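Local coordinates for acetyltransferase, GNAT family (Enterococcus faecalis, PDB 1U6M), which probably transfers an acyl group, most likely acetyl from acetyl-CoA as in other GNAT-family enzymes, to an acceptor substrate, at residues R5-E10 and I59-H64. Sequence-based numbering, arbitrary orientation.
Sequences RSATKE and ILVYEH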
ATOM      1  N   ARG A   5     -13.960   4.539   5.034  1.00 25.43           N
ATOM      2  CA  ARG A   5     -14.169   3.526   6.071  1.00 25.55           C
ATOM      3  C   ARG A   5     -12.960   2.608   6.003  1.00 26.47           C
ATOM      4  O   ARG A   5     -12.228   2.609   4.993  1.00 26.74           O
ATOM      5  CB  ARG A   5     -15.425   2.714   5.805  1.00 23.56           C
ATOM      6  CG  ARG A   5     -15.505   2.164   4.379  1.00 21.08           C
ATOM      7  CD  ARG A   5     -16.665   1.212   4.309  1.00 20.55           C
ATOM      8  NE  ARG A   5     -16.832   0.555   3.009  1.00 21.04           N
ATOM      9  CZ  ARG A   5     -16.136  -0.519   2.588  1.00 23.11           C
ATOM     10  NH1 ARG A   5     -15.201  -1.109   3.360  1.00 19.08           N
ATOM     11  NH2 ARG A   5     -16.389  -1.011   1.378  1.00 21.41           N
ATOM     12  N   SER A   6     -12.741   1.829   7.050  1.00 26.43           N
ATOM     13  CA  SER A   6     -11.726   0.831   6.930  1.00 27.42           C
ATOM     14  C   SER A   6     -12.210  -0.376   6.084  1.00 26.62           C
ATOM     15  O   SER A   6     -13.404  -0.640   6.009  1.00 26.90           O
ATOM     16  CB  SER A   6     -11.130   0.451   8.290  1.00 28.81           C
ATOM     17  OG  SER A   6     -12.109   0.300   9.263  1.00 30.23           O
ATOM     18  N   ALA A   7     -11.282  -1.039   5.382  1.00 24.91           N
ATOM     19  CA  ALA A   7     -11.627  -2.174   4.542  1.00 23.74           C
ATOM     20  C   ALA A   7     -12.240  -3.321   5.370  1.00 23.33           C
ATOM     21  O   ALA A   7     -12.021  -3.409   6.583  1.00 21.64           O
ATOM     22  CB  ALA A   7     -10.429  -2.645   3.760  1.00 23.50           C
ATOM     23  N   THR A   8     -13.049  -4.160   4.722  1.00 23.26           N
ATOM     24  CA  THR A   8     -13.543  -5.358   5.386  1.00 24.95           C
ATOM     25  C   THR A   8     -13.010  -6.550   4.611  1.00 25.72           C
ATOM     26  O   THR A   8     -12.399  -6.393   3.544  1.00 25.43           O
ATOM     27  CB  THR A   8     -15.103  -5.408   5.410  1.00 25.78           C
ATOM     28  OG1 THR A   8     -15.615  -5.410   4.049  1.00 26.73           O
ATOM     29  CG2 THR A   8     -15.668  -4.178   6.123  1.00 26.40           C
ATOM     30  N   LYS A   9     -13.301  -7.737   5.125  1.00 26.93           N
ATOM     31  CA  LYS A   9     -12.882  -8.957   4.540  1.00 28.18           C
ATOM     32  C   LYS A   9     -13.475  -9.088   3.143  1.00 28.14           C
ATOM     33  O   LYS A   9     -12.812  -9.629   2.262  1.00 28.12           O
ATOM     34  CB  LYS A   9     -13.266 -10.123   5.469  1.00 28.55           C
ATOM     35  CG  LYS A   9     -12.677 -11.501   5.041  1.00 30.56           C
ATOM     36  CD  LYS A   9     -13.336 -12.684   5.731  1.00 31.42           C
ATOM     37  CE  LYS A   9     -13.263 -13.927   4.800  1.00 38.24           C
ATOM     38  NZ  LYS A   9     -13.090 -15.261   5.569  1.00 41.63           N
ATOM     39  N   GLU A  10     -14.692  -8.562   2.916  1.00 28.61           N
ATOM     40  CA  GLU A  10     -15.336  -8.615   1.577  1.00 28.94           C
ATOM     41  C   GLU A  10     -14.803  -7.626   0.521  1.00 27.39           C
ATOM     42  O   GLU A  10     -15.131  -7.722  -0.700  1.00 26.80           O
ATOM     43  CB  GLU A  10     -16.858  -8.577   1.642  1.00 30.31           C
ATOM     44  CG  GLU A  10     -17.457  -8.062   2.913  1.00 37.63           C
ATOM     45  CD  GLU A  10     -17.359  -9.065   4.082  1.00 40.41           C
ATOM     46  OE1 GLU A  10     -17.269 -10.269   3.827  1.00 42.88           O
ATOM     47  OE2 GLU A  10     -17.359  -8.634   5.252  1.00 41.53           O
ATOM     48  N   ILE A  59      -5.951  -1.393   5.761  1.00 19.18           N
ATOM     49  CA  ILE A  59      -6.458  -0.609   4.653  1.00 19.12           C
ATOM     50  C   ILE A  59      -7.654   0.357   4.972  1.00 19.87           C
ATOM     51  O   ILE A  59      -8.677  -0.004   5.623  1.00 19.08           O
ATOM     52  CB  ILE A  59      -6.844  -1.523   3.447  1.00 18.67           C
ATOM     53  CG1 ILE A  59      -5.609  -2.329   2.998  1.00 20.27           C
ATOM     54  CG2 ILE A  59      -7.366  -0.692   2.302  1.00 15.57           C
ATOM     55  CD1 ILE A  59      -5.817  -3.237   1.794  1.00 18.56           C
ATOM     56  N   LEU A  60      -7.526   1.561   4.426  1.00 19.44           N
ATOM     57  CA  LEU A  60      -8.623   2.523   4.420  1.00 20.67           C
ATOM     58  C   LEU A  60      -9.227   2.589   3.034  1.00 21.16           C
ATOM     59  O   LEU A  60      -8.493   2.676   2.042  1.00 20.25           O
ATOM     60  CB  LEU A  60      -8.116   3.910   4.849  1.00 21.42           C
ATOM     61  CG  LEU A  60      -9.008   4.931   5.537  1.00 23.10           C
ATOM     62  CD1 LEU A  60      -9.660   4.413   6.829  1.00 23.35           C
ATOM     63  CD2 LEU A  60      -8.123   6.061   5.811  1.00 23.82           C
ATOM     64  N   VAL A  61     -10.559   2.568   2.960  1.00 21.98           N
ATOM     65  CA  VAL A  61     -11.256   2.531   1.660  1.00 22.52           C
ATOM     66  C   VAL A  61     -11.892   3.888   1.397  1.00 23.65           C
ATOM     67  O   VAL A  61     -12.451   4.512   2.314  1.00 24.19           O
ATOM     68  CB  VAL A  61     -12.350   1.344   1.671  1.00 22.65           C
ATOM     69  CG1 VAL A  61     -13.397   1.513   0.623  1.00 22.38           C
ATOM     70  CG2 VAL A  61     -11.679  -0.003   1.475  1.00 19.66           C
ATOM     71  N   TYR A  62     -11.811   4.374   0.161  1.00 25.42           N
ATOM     72  CA  TYR A  62     -12.696   5.462  -0.277  1.00 25.26           C
ATOM     73  C   TYR A  62     -13.842   4.947  -1.142  1.00 25.37           C
ATOM     74  O   TYR A  62     -13.617   4.491  -2.246  1.00 25.85           O
ATOM     75  CB  TYR A  62     -11.933   6.514  -1.047  1.00 25.61           C
ATOM     76  CG  TYR A  62     -12.741   7.771  -1.269  1.00 26.69           C
ATOM     77  CD1 TYR A  62     -13.639   7.882  -2.343  1.00 26.36           C
ATOM     78  CD2 TYR A  62     -12.636   8.834  -0.389  1.00 28.33           C
ATOM     79  CE1 TYR A  62     -14.375   9.029  -2.560  1.00 24.56           C
ATOM     80  CE2 TYR A  62     -13.385   9.971  -0.569  1.00 29.38           C
ATOM     81  CZ  TYR A  62     -14.224  10.062  -1.663  1.00 28.63           C
ATOM     82  OH  TYR A  62     -14.919  11.223  -1.814  1.00 29.70           O
ATOM     83  N   GLU A  63     -15.063   5.059  -0.666  1.00 25.88           N
ATOM     84  CA  GLU A  63     -16.231   4.523  -1.384  1.00 28.51           C
ATOM     85  C   GLU A  63     -16.952   5.610  -2.197  1.00 29.94           C
ATOM     86  O   GLU A  63     -17.354   6.638  -1.663  1.00 29.08           O
ATOM     87  CB  GLU A  63     -17.182   3.881  -0.379  1.00 28.63           C
ATOM     88  CG  GLU A  63     -17.900   2.687  -0.838  1.00 31.02           C
ATOM     89  CD  GLU A  63     -18.789   2.139   0.236  1.00 33.48           C
ATOM     90  OE1 GLU A  63     -18.308   1.323   1.058  1.00 33.64           O
ATOM     91  OE2 GLU A  63     -19.975   2.525   0.247  1.00 36.26           O
ATOM     92  N   HIS A  64     -17.004   5.440  -3.509  1.00 32.99           N
ATOM     93  CA  HIS A  64     -17.672   6.400  -4.360  1.00 37.23           C
ATOM     94  C   HIS A  64     -18.832   5.689  -5.066  1.00 41.31           C
ATOM     95  O   HIS A  64     -18.639   4.643  -5.664  1.00 40.56           O
ATOM     96  CB  HIS A  64     -16.742   7.051  -5.390  1.00 35.56           C
ATOM     97  CG  HIS A  64     -17.487   7.924  -6.370  1.00 38.06           C
ATOM     98  ND1 HIS A  64     -17.847   7.500  -7.641  1.00 38.96           N
ATOM     99  CD2 HIS A  64     -18.034   9.159  -6.224  1.00 37.49           C
ATOM    100  CE1 HIS A  64     -18.538   8.452  -8.247  1.00 37.24           C
ATOM    101  NE2 HIS A  64     -18.663   9.469  -7.410  1.00 38.31           N
TER
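With chi1 at 50°, CG of R5 sits between its own backbone N and carbonyl carbon, and from there the chain runs extended to NE, laying the guanidinium alongside V61 and up to E63. The E63 chain is extended beyond CG, which carries its carboxylate to the edge of that guanidinium. NE of R5 gives OE1 of E63 a short salt-bridge hydrogen bond of 2.6 Å, with that oxygen almost in the guanidinium plane; NH2 of R5 adds a weak one to the same oxygen. Both N-H groups go to OE1, and the planes are 66° apart, so this is not a flat two-oxygen pairing. CG1 of V61 lies 3.9 Å above the centre of one face of the R5 guanidinium. NH1 of R5 reaches back to O of S6 at 3.2 Å and makes a salt bridge with D11, just ahead of helix 12-25.

The backbones run antiparallel. R5 and V61 form a hydrogen-bonded pair, with V61 N to R5 O at 2.6 Å and R5 N returning a bond to V61 O (3.1 Å); S6 and L60 follow as a non-hydrogen-bonded pair. A7, past the strand end, still sends its N to O of I59 at 2.8 Å and sets CB against CG2 of V61 at 3.7 Å. Within the chain, strand 3-6 is an outermost strand of the mixed GNAT sheet; strand 59-64 lies between it and the antiparallel strand 67-76, whose I71 and V73 pack on I59 and whose V68 packs on V61.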